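Local coordinates for protein extracellular invertase (Aspergillus kawachii, PDB 5XH8) that probably hydrolyses sucrose as a family 32 beta-fructofuranosidase and, with high transfructosylation activity, transfers fructosyl groups to make fructooligosaccharides such as 1-kestose, at residues 83-88 with 146-151; 113-118 with 137-142; 42-47 with 100-105. One frame throughout, in Å; residues are numbered along the deposited sequence.

In the fold
All three contacts belong to the beta-propeller, where the first two blades meet. Interaction 3 is buried and joins their innermost strands with few polar links: one direct hydrogen bond, one water and apolar packing. Interaction 2, also buried, lies within the second blade, and a regular antiparallel ladder dominates it. Interaction 1 is partly exposed; there the loop between the blades meets the second blade's outer edge through a lysine, waters and a single backbone bond. Strand 134-140 pairs with both 112-118 and 149-150, coupling interactions 1 and 2, while Leu114 N to Ser101 O ties interaction 2 to 3. Phe148 of interaction 1 packs against Tyr46, Leu44 and Val102 of interaction 3.

Interaction 1: residues 83-88 with 146-151; sequences NQVIVP and SNFTKL
Lys150 stretches its side chain past Ile86 to give its ammonium group to a main-chain oxygen, Val87 O, at 2.7 Å from NZ. The acceptor belongs to the loop that leads from the first blade of the beta-propeller into the second, and Lys150 to the short outermost strand of that second blade. Just before Val87, residues Val85 and Ile86 both face Ile65 of strand 65-70, forming a classic beta bulge beside that strand. The contact therefore bridges the outer edges of two neighbouring blades.

NZ approaches Val87 O nearly along the C=O axis, with a C=O...N angle of 163°, and it also forms a salt bridge with Asp93. The lysine chain is extended beyond CG, and its methylenes lie against Ile86, with CE 3.7 Å from Ile86 CG1. Ile86 holds CG1 anti to its backbone N (chi1 -174°), which brings CG1 to the lysine chain.

One backbone hydrogen bond joins the segments: Phe148 N donates to Val85 O over 2.8 Å. One water bridges Val85 O and Phe148 O, another Gln84 O and Asn147 OD1, so solvent links the segments beside the direct bond. On the buried side the side chains of Val85 and Phe148 run side by side and point the same way, and CG2 of the valine comes 3.7 Å from ring atom CD1. The ring then continues inward onto Leu113 and Ala139 of the second blade. At the other end of the contact Ser146 O sits against the valine: Val85 CA makes a C-H...O contact with Ser146 O, and Val85 CG1 approaches this oxygen to 3.2 Å.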
ATOM      1  N   ASN A  83       7.184  22.518  17.129  1.00 23.13           N
ATOM      2  CA  ASN A  83       7.065  22.060  15.745  1.00 25.14           C
ATOM      3  C   ASN A  83       7.063  20.523  15.692  1.00 23.92           C
ATOM      4  O   ASN A  83       7.676  19.854  16.533  1.00 21.70           O
ATOM      5  CB  ASN A  83       8.178  22.623  14.857  1.00 27.56           C
ATOM      6  CG  ASN A  83       8.152  24.144  14.783  1.00 31.12           C
ATOM      7  OD1 ASN A  83       9.148  24.811  15.039  1.00 37.55           O
ATOM      8  ND2 ASN A  83       7.012  24.692  14.498  1.00 32.17           N
ATOM      9  N   GLN A  84       6.335  20.004  14.707  1.00 21.75           N
ATOM     10  CA  GLN A  84       5.956  18.600  14.663  1.00 20.89           C
ATOM     11  C   GLN A  84       7.208  17.721  14.509  1.00 21.00           C
ATOM     12  O   GLN A  84       8.181  18.119  13.857  1.00 19.48           O
ATOM     13  CB  GLN A  84       4.966  18.352  13.517  1.00 21.27           C
ATOM     14  CG  GLN A  84       3.550  18.897  13.747  1.00 20.14           C
ATOM     15  CD  GLN A  84       3.348  20.349  13.323  1.00 20.53           C
ATOM     16  OE1 GLN A  84       4.295  21.096  13.219  1.00 20.13           O
ATOM     17  NE2 GLN A  84       2.084  20.758  13.116  1.00 20.81           N
ATOM     18  N   VAL A  85       7.183  16.557  15.142  1.00 20.94           N
ATOM     19  CA  VAL A  85       8.268  15.573  15.037  1.00 21.59           C
ATOM     20  C   VAL A  85       8.122  14.688  13.796  1.00 20.64           C
ATOM     21  O   VAL A  85       9.042  13.931  13.444  1.00 20.77           O
ATOM     22  CB  VAL A  85       8.371  14.721  16.330  1.00 21.81           C
ATOM     23  CG1 VAL A  85       8.422  15.632  17.536  1.00 23.01           C
ATOM     24  CG2 VAL A  85       7.206  13.731  16.480  1.00 22.05           C
ATOM     25  N   ILE A  86       6.935  14.713  13.207  1.00 18.57           N
ATOM     26  CA  ILE A  86       6.648  14.016  11.959  1.00 19.22           C
ATOM     27  C   ILE A  86       5.493  14.755  11.274  1.00 18.87           C
ATOM     28  O   ILE A  86       4.553  15.164  11.950  1.00 17.71           O
ATOM     29  CB  ILE A  86       6.345  12.505  12.176  1.00 19.29           C
ATOM     30  CG1 ILE A  86       6.182  11.760  10.846  1.00 20.27           C
ATOM     31  CG2 ILE A  86       5.144  12.273  13.091  1.00 19.78           C
ATOM     32  CD1 ILE A  86       6.105  10.242  11.014  1.00 20.80           C
ATOM     33  N   VAL A  87       5.579  14.893   9.946  1.00 19.34           N
ATOM     34  CA  VAL A  87       4.609  15.625   9.161  1.00 19.49           C
ATOM     35  C   VAL A  87       4.198  14.793   7.961  1.00 19.91           C
ATOM     36  O   VAL A  87       4.961  13.939   7.520  1.00 19.21           O
ATOM     37  CB  VAL A  87       5.157  17.012   8.692  1.00 21.50           C
ATOM     38  CG1 VAL A  87       5.378  17.948   9.882  1.00 22.99           C
ATOM     39  CG2 VAL A  87       6.447  16.898   7.882  1.00 22.30           C
ATOM     40  N   PRO A  88       3.016  15.082   7.387  1.00 19.51           N
ATOM     41  CA  PRO A  88       2.606  14.424   6.143  1.00 20.45           C
ATOM     42  C   PRO A  88       3.420  14.873   4.934  1.00 20.37           C
ATOM     43  O   PRO A  88       4.217  15.797   5.050  1.00 21.59           O
ATOM     44  CB  PRO A  88       1.141  14.857   5.992  1.00 21.18           C
ATOM     45  CG  PRO A  88       1.068  16.173   6.691  1.00 22.13           C
ATOM     46  CD  PRO A  88       2.030  16.083   7.841  1.00 20.80           C
ATOM     47  N   SER A 146      12.893  14.287  18.997  1.00 24.48           N
ATOM     48  CA  SER A 146      12.558  15.512  18.281  1.00 23.30           C
ATOM     49  C   SER A 146      12.106  15.282  16.841  1.00 23.46           C
ATOM     50  O   SER A 146      11.307  16.067  16.326  1.00 22.79           O
ATOM     51  CB  SER A 146      13.722  16.490  18.320  1.00 23.46           C
ATOM     52  OG  SER A 146      13.859  17.014  19.630  1.00 23.16           O
ATOM     53  N   ASN A 147      12.614  14.237  16.197  1.00 21.68           N
ATOM     54  CA  ASN A 147      12.218  13.878  14.831  1.00 23.39           C
ATOM     55  C   ASN A 147      12.051  12.377  14.734  1.00 23.10           C
ATOM     56  O   ASN A 147      12.933  11.632  15.122  1.00 22.92           O
ATOM     57  CB  ASN A 147      13.261  14.321  13.801  1.00 23.19           C
ATOM     58  CG  ASN A 147      13.376  15.813  13.720  1.00 24.38           C
ATOM     59  OD1 ASN A 147      12.592  16.442  13.044  1.00 25.29           O
ATOM     60  ND2 ASN A 147      14.326  16.400  14.457  1.00 24.69           N
ATOM     61  N   PHE A 148      10.904  11.948  14.229  1.00 23.04           N
ATOM     62  CA  PHE A 148      10.696  10.572  13.856  1.00 23.06           C
ATOM     63  C   PHE A 148      10.877  10.451  12.335  1.00 23.67           C
ATOM     64  O   PHE A 148      10.055  10.909  11.577  1.00 22.85           O
ATOM     65  CB  PHE A 148       9.328  10.086  14.342  1.00 22.67           C
ATOM     66  CG  PHE A 148       9.342   9.689  15.790  1.00 23.82           C
ATOM     67  CD1 PHE A 148       9.314  10.664  16.791  1.00 24.51           C
ATOM     68  CD2 PHE A 148       9.474   8.362  16.153  1.00 23.23           C
ATOM     69  CE1 PHE A 148       9.382  10.310  18.131  1.00 24.08           C
ATOM     70  CE2 PHE A 148       9.528   7.994  17.485  1.00 24.14           C
ATOM     71  CZ  PHE A 148       9.477   8.972  18.481  1.00 24.60           C
ATOM     72  N   THR A 149      11.994   9.856  11.930  1.00 22.54           N
ATOM     73  CA  THR A 149      12.340   9.662  10.538  1.00 22.92           C
ATOM     74  C   THR A 149      11.570   8.481   9.988  1.00 22.45           C
ATOM     75  O   THR A 149      11.688   7.352  10.480  1.00 22.30           O
ATOM     76  CB  THR A 149      13.836   9.347  10.394  1.00 23.94           C
ATOM     77  OG1 THR A 149      14.570  10.257  11.208  1.00 25.73           O
ATOM     78  CG2 THR A 149      14.290   9.461   8.912  1.00 23.06           C
ATOM     79  N   LYS A 150      10.827   8.724   8.925  1.00 22.48           N
ATOM     80  CA  LYS A 150      10.066   7.653   8.298  1.00 22.50           C
ATOM     81  C   LYS A 150      11.010   6.631   7.701  1.00 21.92           C
ATOM     82  O   LYS A 150      11.965   7.000   7.041  1.00 22.72           O
ATOM     83  CB  LYS A 150       9.163   8.215   7.218  1.00 22.13           C
ATOM     84  CG  LYS A 150       8.130   9.194   7.776  1.00 23.04           C
ATOM     85  CD  LYS A 150       7.516  10.015   6.660  1.00 22.32           C
ATOM     86  CE  LYS A 150       6.653  11.135   7.200  1.00 21.50           C
ATOM     87  NZ  LYS A 150       6.019  11.877   6.080  1.00 20.74           N
ATOM     88  N   LEU A 151      10.760   5.352   7.947  1.00 23.06           N
ATOM     89  CA  LEU A 151      11.517   4.319   7.252  1.00 23.93           C
ATOM     90  C   LEU A 151      11.224   4.442   5.755  1.00 24.27           C
ATOM     91  O   LEU A 151      10.069   4.689   5.351  1.00 21.06           O
ATOM     92  CB  LEU A 151      11.138   2.907   7.736  1.00 25.50           C
ATOM     93  CG  LEU A 151      11.446   2.513   9.176  1.00 26.56           C
ATOM     94  CD1 LEU A 151      11.350   0.999   9.282  1.00 28.71           C
ATOM     95  CD2 LEU A 151      12.818   3.004   9.649  1.00 27.57           C
TER
HETATM   96  O   HOH W   1      10.150  16.420  11.844  1.00 48.78           O
HETATM   97  O   HOH W   2      10.151  13.247  10.602  1.00 38.32           O

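Interaction 2: residues 113-118 with 137-142; sequences LLYTSV and SLAVSS
Ser137 lies opposite Tyr115 and is gripped at three points by strand 113-118. Its N donates to Tyr115 O at 2.9 Å and its O accepts from Tyr115 N at 3.0 Å, which makes the two residues a hydrogen-bonded antiparallel pair. Its hydroxyl meets a second one, Ser117 OG, 2.8 Å from Ser137 OG; either group could be the donor. Ser117 OG is also bonded to Thr135 OG1, so the hydroxyls of Ser137, Ser117 and Thr135 are linked in a row. Tyr115 CG stands between the backbone N and the carbonyl carbon (chi1 75°), and the ring beyond it lies beside Ser137, with CE1 3.9 Å from Ser137 CB. The phenol OH at the far end of the ring is bonded to Asp93.

The ladder belongs to the second blade of the five-bladed propeller of family 32 glycosidases, in which 112-118 and 134-140 are the two middle strands. Their local directions make an angle of 139°, so the pair is strongly twisted, as in a propeller blade.

Ala139 and Leu113 form the next hydrogen-bonded pair. Leu113 N donates to Ala139 O over 2.7 Å, and Ala139 N donates back to Leu113 O. The small Ala139 CB faces Leu113 CB and also comes near Tyr115 CE1. Ile86, from the loop between the blades, packs on the same face. Between the two pairs, Leu114 and Leu138 form a non-hydrogen-bonded pair on the other face, touching at 3.7 Å between Leu114 CD1 and Leu138 CD2. Leu114 CD1 also lies 3.5 Å from Ser137 O, and the Leu114 side chain reaches Pro172 of strand 166-176 in the neighbouring sheet.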
ATOM      1  N   LEU A 113       7.965   4.400  16.037  1.00 21.42           N
ATOM      2  CA  LEU A 113       6.563   4.821  15.880  1.00 21.23           C
ATOM      3  C   LEU A 113       5.875   3.978  14.819  1.00 21.41           C
ATOM      4  O   LEU A 113       6.346   3.915  13.675  1.00 21.28           O
ATOM      5  CB  LEU A 113       6.508   6.290  15.452  1.00 20.62           C
ATOM      6  CG  LEU A 113       5.140   6.865  15.077  1.00 20.20           C
ATOM      7  CD1 LEU A 113       4.240   6.948  16.278  1.00 21.26           C
ATOM      8  CD2 LEU A 113       5.320   8.240  14.443  1.00 21.03           C
ATOM      9  N   LEU A 114       4.763   3.350  15.198  1.00 20.22           N
ATOM     10  CA  LEU A 114       3.834   2.756  14.254  1.00 20.45           C
ATOM     11  C   LEU A 114       2.607   3.676  14.193  1.00 19.88           C
ATOM     12  O   LEU A 114       1.949   3.893  15.208  1.00 20.29           O
ATOM     13  CB  LEU A 114       3.428   1.344  14.701  1.00 20.75           C
ATOM     14  CG  LEU A 114       2.474   0.567  13.793  1.00 21.48           C
ATOM     15  CD1 LEU A 114       3.070   0.301  12.425  1.00 21.79           C
ATOM     16  CD2 LEU A 114       2.071  -0.745  14.447  1.00 22.67           C
ATOM     17  N   TYR A 115       2.282   4.182  13.007  1.00 19.68           N
ATOM     18  CA  TYR A 115       1.248   5.209  12.866  1.00 18.88           C
ATOM     19  C   TYR A 115       0.436   5.047  11.604  1.00 19.08           C
ATOM     20  O   TYR A 115       0.861   4.365  10.637  1.00 18.16           O
ATOM     21  CB  TYR A 115       1.889   6.602  12.890  1.00 19.65           C
ATOM     22  CG  TYR A 115       2.628   7.011  11.614  1.00 19.10           C
ATOM     23  CD1 TYR A 115       3.929   6.578  11.368  1.00 19.23           C
ATOM     24  CD2 TYR A 115       2.025   7.828  10.669  1.00 18.74           C
ATOM     25  CE1 TYR A 115       4.598   6.945  10.210  1.00 19.92           C
ATOM     26  CE2 TYR A 115       2.683   8.183   9.498  1.00 19.53           C
ATOM     27  CZ  TYR A 115       3.972   7.744   9.273  1.00 19.13           C
ATOM     28  OH  TYR A 115       4.635   8.125   8.136  1.00 18.71           O
ATOM     29  N   THR A 116      -0.728   5.682  11.596  1.00 17.80           N
ATOM     30  CA  THR A 116      -1.588   5.626  10.423  1.00 18.18           C
ATOM     31  C   THR A 116      -1.166   6.690   9.415  1.00 18.48           C
ATOM     32  O   THR A 116      -1.304   7.895   9.659  1.00 19.10           O
ATOM     33  CB  THR A 116      -3.079   5.752  10.753  1.00 18.48           C
ATOM     34  OG1 THR A 116      -3.471   4.668  11.608  1.00 20.01           O
ATOM     35  CG2 THR A 116      -3.909   5.674   9.460  1.00 18.00           C
ATOM     36  N   SER A 117      -0.676   6.202   8.280  1.00 18.79           N
ATOM     37  CA  SER A 117      -0.262   6.996   7.132  1.00 19.38           C
ATOM     38  C   SER A 117      -1.457   7.109   6.160  1.00 19.86           C
ATOM     39  O   SER A 117      -2.003   6.094   5.744  1.00 19.76           O
ATOM     40  CB  SER A 117       0.959   6.345   6.482  1.00 19.23           C
ATOM     41  OG  SER A 117       0.862   4.930   6.419  1.00 18.86           O
ATOM     42  N   VAL A 118      -1.881   8.340   5.855  1.00 19.23           N
ATOM     43  CA  VAL A 118      -3.097   8.605   5.090  1.00 19.15           C
ATOM     44  C   VAL A 118      -2.785   9.084   3.647  1.00 19.39           C
ATOM     45  O   VAL A 118      -2.005  10.032   3.423  1.00 18.86           O
ATOM     46  CB  VAL A 118      -3.996   9.604   5.816  1.00 19.51           C
ATOM     47  CG1 VAL A 118      -5.234   9.978   4.994  1.00 20.33           C
ATOM     48  CG2 VAL A 118      -4.411   9.059   7.182  1.00 20.29           C
ATOM     49  N   SER A 137       2.450   2.600   9.027  1.00 19.16           N
ATOM     50  CA  SER A 137       3.842   2.782   8.631  1.00 19.07           C
ATOM     51  C   SER A 137       4.718   2.953   9.842  1.00 18.80           C
ATOM     52  O   SER A 137       4.223   3.259  10.944  1.00 18.54           O
ATOM     53  CB  SER A 137       3.981   3.995   7.703  1.00 19.29           C
ATOM     54  OG  SER A 137       3.348   3.740   6.455  1.00 19.63           O
ATOM     55  N   LEU A 138       6.023   2.774   9.633  1.00 19.64           N
ATOM     56  CA  LEU A 138       7.031   2.913  10.691  1.00 19.72           C
ATOM     57  C   LEU A 138       7.914   4.133  10.512  1.00 19.79           C
ATOM     58  O   LEU A 138       8.269   4.511   9.387  1.00 18.57           O
ATOM     59  CB  LEU A 138       7.962   1.691  10.740  1.00 21.25           C
ATOM     60  CG  LEU A 138       7.345   0.350  11.159  1.00 22.27           C
ATOM     61  CD1 LEU A 138       8.435  -0.720  11.069  1.00 23.14           C
ATOM     62  CD2 LEU A 138       6.759   0.389  12.556  1.00 22.83           C
ATOM     63  N   ALA A 139       8.247   4.739  11.653  1.00 18.55           N
ATOM     64  CA  ALA A 139       9.262   5.752  11.751  1.00 19.13           C
ATOM     65  C   ALA A 139      10.066   5.513  13.034  1.00 19.79           C
ATOM     66  O   ALA A 139       9.595   4.885  13.990  1.00 19.76           O
ATOM     67  CB  ALA A 139       8.658   7.146  11.755  1.00 19.05           C
ATOM     68  N   VAL A 140      11.284   6.017  13.022  1.00 20.39           N
ATOM     69  CA  VAL A 140      12.212   5.857  14.132  1.00 22.68           C
ATOM     70  C   VAL A 140      12.843   7.192  14.487  1.00 20.60           C
ATOM     71  O   VAL A 140      13.205   7.947  13.602  1.00 22.85           O
ATOM     72  CB  VAL A 140      13.340   4.879  13.729  1.00 24.13           C
ATOM     73  CG1 VAL A 140      14.401   4.849  14.797  1.00 29.50           C
ATOM     74  CG2 VAL A 140      12.750   3.490  13.546  1.00 24.51           C
ATOM     75  N   SER A 141      12.985   7.480  15.771  1.00 21.31           N
ATOM     76  CA  SER A 141      13.728   8.669  16.200  1.00 22.25           C
ATOM     77  C   SER A 141      15.118   8.300  16.693  1.00 23.48           C
ATOM     78  O   SER A 141      15.247   7.610  17.699  1.00 24.28           O
ATOM     79  CB  SER A 141      13.036   9.455  17.291  1.00 22.00           C
ATOM     80  OG  SER A 141      13.866  10.585  17.620  1.00 23.87           O
ATOM     81  N   SER A 142      16.122   8.779  15.966  1.00 24.04           N
ATOM     82  CA  SER A 142      17.514   8.676  16.362  1.00 26.59           C
ATOM     83  C   SER A 142      18.066   9.939  17.047  1.00 28.08           C
ATOM     84  O   SER A 142      19.269  10.007  17.302  1.00 29.76           O
ATOM     85  CB  SER A 142      18.361   8.358  15.133  1.00 26.35           C
ATOM     86  OG  SER A 142      18.209   9.325  14.118  1.00 25.30           O
TER

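Interaction 3: residues 42-47 with 100-105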
ATOM      1  N   PRO A  42      -4.192  13.131  21.480  1.00 18.76           N
ATOM      2  CA  PRO A  42      -2.881  12.779  21.982  1.00 19.12           C
ATOM      3  C   PRO A  42      -2.469  11.406  21.398  1.00 19.73           C
ATOM      4  O   PRO A  42      -3.327  10.628  21.003  1.00 19.22           O
ATOM      5  CB  PRO A  42      -3.090  12.714  23.492  1.00 19.42           C
ATOM      6  CG  PRO A  42      -4.516  12.277  23.630  1.00 19.64           C
ATOM      7  CD  PRO A  42      -5.236  12.963  22.509  1.00 19.06           C
ATOM      8  N   CYS A  43      -1.169  11.163  21.300  1.00 20.40           N
ATOM      9  CA  CYS A  43      -0.637   9.890  20.805  1.00 20.93           C
ATOM     10  C   CYS A  43       0.864   9.909  21.027  1.00 20.93           C
ATOM     11  O   CYS A  43       1.394  10.836  21.657  1.00 20.84           O
ATOM     12  CB  CYS A  43      -0.984   9.671  19.308  1.00 22.06           C
ATOM     13  SG  CYS A  43      -0.446  10.986  18.203  1.00 23.34           S
ATOM     14  N   LEU A  44       1.540   8.852  20.590  1.00 20.99           N
ATOM     15  CA  LEU A  44       3.000   8.810  20.504  1.00 22.12           C
ATOM     16  C   LEU A  44       3.740   8.756  21.860  1.00 23.39           C
ATOM     17  O   LEU A  44       4.974   8.657  21.861  1.00 26.26           O
ATOM     18  CB  LEU A  44       3.515   9.982  19.618  1.00 22.69           C
ATOM     19  CG  LEU A  44       5.018  10.212  19.371  1.00 24.40           C
ATOM     20  CD1 LEU A  44       5.312  10.604  17.933  1.00 26.15           C
ATOM     21  CD2 LEU A  44       5.583  11.251  20.316  1.00 26.01           C
ATOM     22  N   HIS A  45       3.021   8.722  22.989  1.00 22.16           N
ATOM     23  CA  HIS A  45       3.660   8.803  24.306  1.00 22.64           C
ATOM     24  C   HIS A  45       4.669   7.655  24.519  1.00 23.47           C
ATOM     25  O   HIS A  45       4.413   6.526  24.101  1.00 25.70           O
ATOM     26  CB  HIS A  45       2.668   8.674  25.477  1.00 23.01           C
ATOM     27  CG  HIS A  45       1.437   9.514  25.397  1.00 23.37           C
ATOM     28  ND1 HIS A  45       1.439  10.822  24.958  1.00 24.32           N
ATOM     29  CD2 HIS A  45       0.173   9.258  25.803  1.00 23.20           C
ATOM     30  CE1 HIS A  45       0.218  11.316  25.029  1.00 23.50           C
ATOM     31  NE2 HIS A  45      -0.566  10.392  25.561  1.00 24.77           N
ATOM     32  N   TYR A  46       5.784   7.925  25.183  1.00 23.54           N
ATOM     33  CA  TYR A  46       6.699   6.849  25.564  1.00 24.73           C
ATOM     34  C   TYR A  46       7.680   7.275  26.619  1.00 23.95           C
ATOM     35  O   TYR A  46       8.083   8.439  26.670  1.00 24.25           O
ATOM     36  CB  TYR A  46       7.472   6.298  24.353  1.00 23.58           C
ATOM     37  CG  TYR A  46       8.511   7.226  23.742  1.00 23.51           C
ATOM     38  CD1 TYR A  46       8.145   8.271  22.888  1.00 23.23           C
ATOM     39  CD2 TYR A  46       9.885   7.049  24.005  1.00 23.48           C
ATOM     40  CE1 TYR A  46       9.102   9.100  22.304  1.00 23.38           C
ATOM     41  CE2 TYR A  46      10.843   7.872  23.422  1.00 23.52           C
ATOM     42  CZ  TYR A  46      10.452   8.904  22.572  1.00 24.09           C
ATOM     43  OH  TYR A  46      11.414   9.738  21.996  1.00 25.12           O
ATOM     44  N   THR A  47       8.074   6.318  27.449  1.00 23.88           N
ATOM     45  CA  THR A  47       9.210   6.491  28.329  1.00 25.40           C
ATOM     46  C   THR A  47      10.455   6.094  27.565  1.00 25.03           C
ATOM     47  O   THR A  47      10.561   4.969  27.096  1.00 26.54           O
ATOM     48  CB  THR A  47       9.100   5.618  29.588  1.00 25.95           C
ATOM     49  OG1 THR A  47       7.837   5.847  30.222  1.00 27.45           O
ATOM     50  CG2 THR A  47      10.212   5.933  30.555  1.00 25.66           C
ATOM     51  N   GLY A 100      -0.473   7.432  16.064  1.00 19.36           N
ATOM     52  CA  GLY A 100       0.385   6.278  16.197  1.00 20.64           C
ATOM     53  C   GLY A 100       0.845   6.121  17.632  1.00 21.85           C
ATOM     54  O   GLY A 100       0.601   7.011  18.487  1.00 21.54           O
ATOM     55  N   SER A 101       1.531   5.004  17.884  1.00 20.66           N
ATOM     56  CA  SER A 101       2.104   4.727  19.176  1.00 20.52           C
ATOM     57  C   SER A 101       3.534   4.220  19.018  1.00 21.18           C
ATOM     58  O   SER A 101       3.964   3.830  17.911  1.00 17.98           O
ATOM     59  CB  SER A 101       1.236   3.718  19.944  1.00 21.60           C
ATOM     60  OG  SER A 101       1.012   2.549  19.186  1.00 23.38           O
ATOM     61  N   VAL A 102       4.256   4.234  20.143  1.00 20.78           N
ATOM     62  CA  VAL A 102       5.695   4.011  20.139  1.00 21.89           C
ATOM     63  C   VAL A 102       6.100   2.758  20.915  1.00 23.08           C
ATOM     64  O   VAL A 102       5.731   2.581  22.090  1.00 22.96           O
ATOM     65  CB  VAL A 102       6.441   5.241  20.684  1.00 21.60           C
ATOM     66  CG1 VAL A 102       7.942   4.955  20.899  1.00 21.62           C
ATOM     67  CG2 VAL A 102       6.223   6.419  19.732  1.00 21.21           C
ATOM     68  N   ILE A 103       6.882   1.925  20.238  1.00 23.78           N
ATOM     69  CA  ILE A 103       7.682   0.864  20.868  1.00 24.98           C
ATOM     70  C   ILE A 103       8.968   1.528  21.358  1.00 23.72           C
ATOM     71  O   ILE A 103       9.785   1.935  20.549  1.00 24.81           O
ATOM     72  CB  ILE A 103       8.007  -0.293  19.878  1.00 26.88           C
ATOM     73  CG1 ILE A 103       6.706  -0.914  19.360  1.00 27.66           C
ATOM     74  CG2 ILE A 103       8.921  -1.338  20.548  1.00 27.45           C
ATOM     75  CD1 ILE A 103       6.893  -1.892  18.217  1.00 29.58           C
ATOM     76  N   PRO A 104       9.131   1.694  22.679  1.00 23.17           N
ATOM     77  CA  PRO A 104      10.234   2.541  23.158  1.00 24.99           C
ATOM     78  C   PRO A 104      11.624   2.025  22.826  1.00 25.08           C
ATOM     79  O   PRO A 104      12.526   2.806  22.490  1.00 24.08           O
ATOM     80  CB  PRO A 104      10.023   2.572  24.684  1.00 25.13           C
ATOM     81  CG  PRO A 104       8.582   2.267  24.854  1.00 24.86           C
ATOM     82  CD  PRO A 104       8.258   1.269  23.784  1.00 24.59           C
ATOM     83  N   ASN A 105      11.773   0.712  22.895  1.00 27.44           N
ATOM     84  CA  ASN A 105      13.022   0.057  22.599  1.00 29.58           C
ATOM     85  C   ASN A 105      12.804  -0.796  21.357  1.00 29.50           C
ATOM     86  O   ASN A 105      12.544  -1.992  21.458  1.00 27.58           O
ATOM     87  CB  ASN A 105      13.433  -0.796  23.808  1.00 33.25           C
ATOM     88  CG  ASN A 105      14.936  -0.925  23.929  1.00 40.15           C
ATOM     89  OD1 ASN A 105      15.634  -1.046  22.928  1.00 38.46           O
ATOM     90  ND2 ASN A 105      15.453  -0.843  25.165  1.00 47.39           N
TER
HETATM   91  O   HOH W   3       2.737   5.294  22.435  1.00 21.18           O
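Strands 42-47 and 100-103 run side by side in the same direction, their axes 5° apart and 4.9 Å distant at closest approach, yet they share a single direct hydrogen bond, from Leu44 N to Gly100 O at 2.9 Å. The bond is noticeably bent. Leu44 itself has a left-handed backbone (phi 71°), and beyond it a water links the strands, donating to His45 O at 2.7 Å and accepting from Val102 N at 2.9 Å.

Val102 carries most of the side-chain packing. Its CG1 stands anti to the backbone N (chi1 171°) and meets the base of the Tyr46 side chain, 3.7 Å from Tyr46 CG, in an off-centre CH-pi contact with the ring. The other methyl, CG2, lies 3.3 Å from Leu44 O and touches Leu44 CG. One valine thus touches two residues of the neighbouring strand, one with each methyl, crossing both side chains obliquely. Toward the start of the contact Cys43 CB rests 3.2 Å from Gly100 O, at a position where the facing residue has no side chain. Toward its end, Pro104 follows the last residue of its strand and sets CB 3.4 Å from Thr47 O, with its CG near Tyr46 CB.

Tyr46 also stacks on His55 of its own blade and touches Phe148 of the next one. Ser101 turns its hydroxyl to the backbone of strand 166-176, and Ser101 and Leu114 are joined through their backbones. Neighbouring innermost strands running parallel, each backed by antiparallel partners, are the hallmark of a beta-propeller, here the five-bladed catalytic domain of the GH32 family.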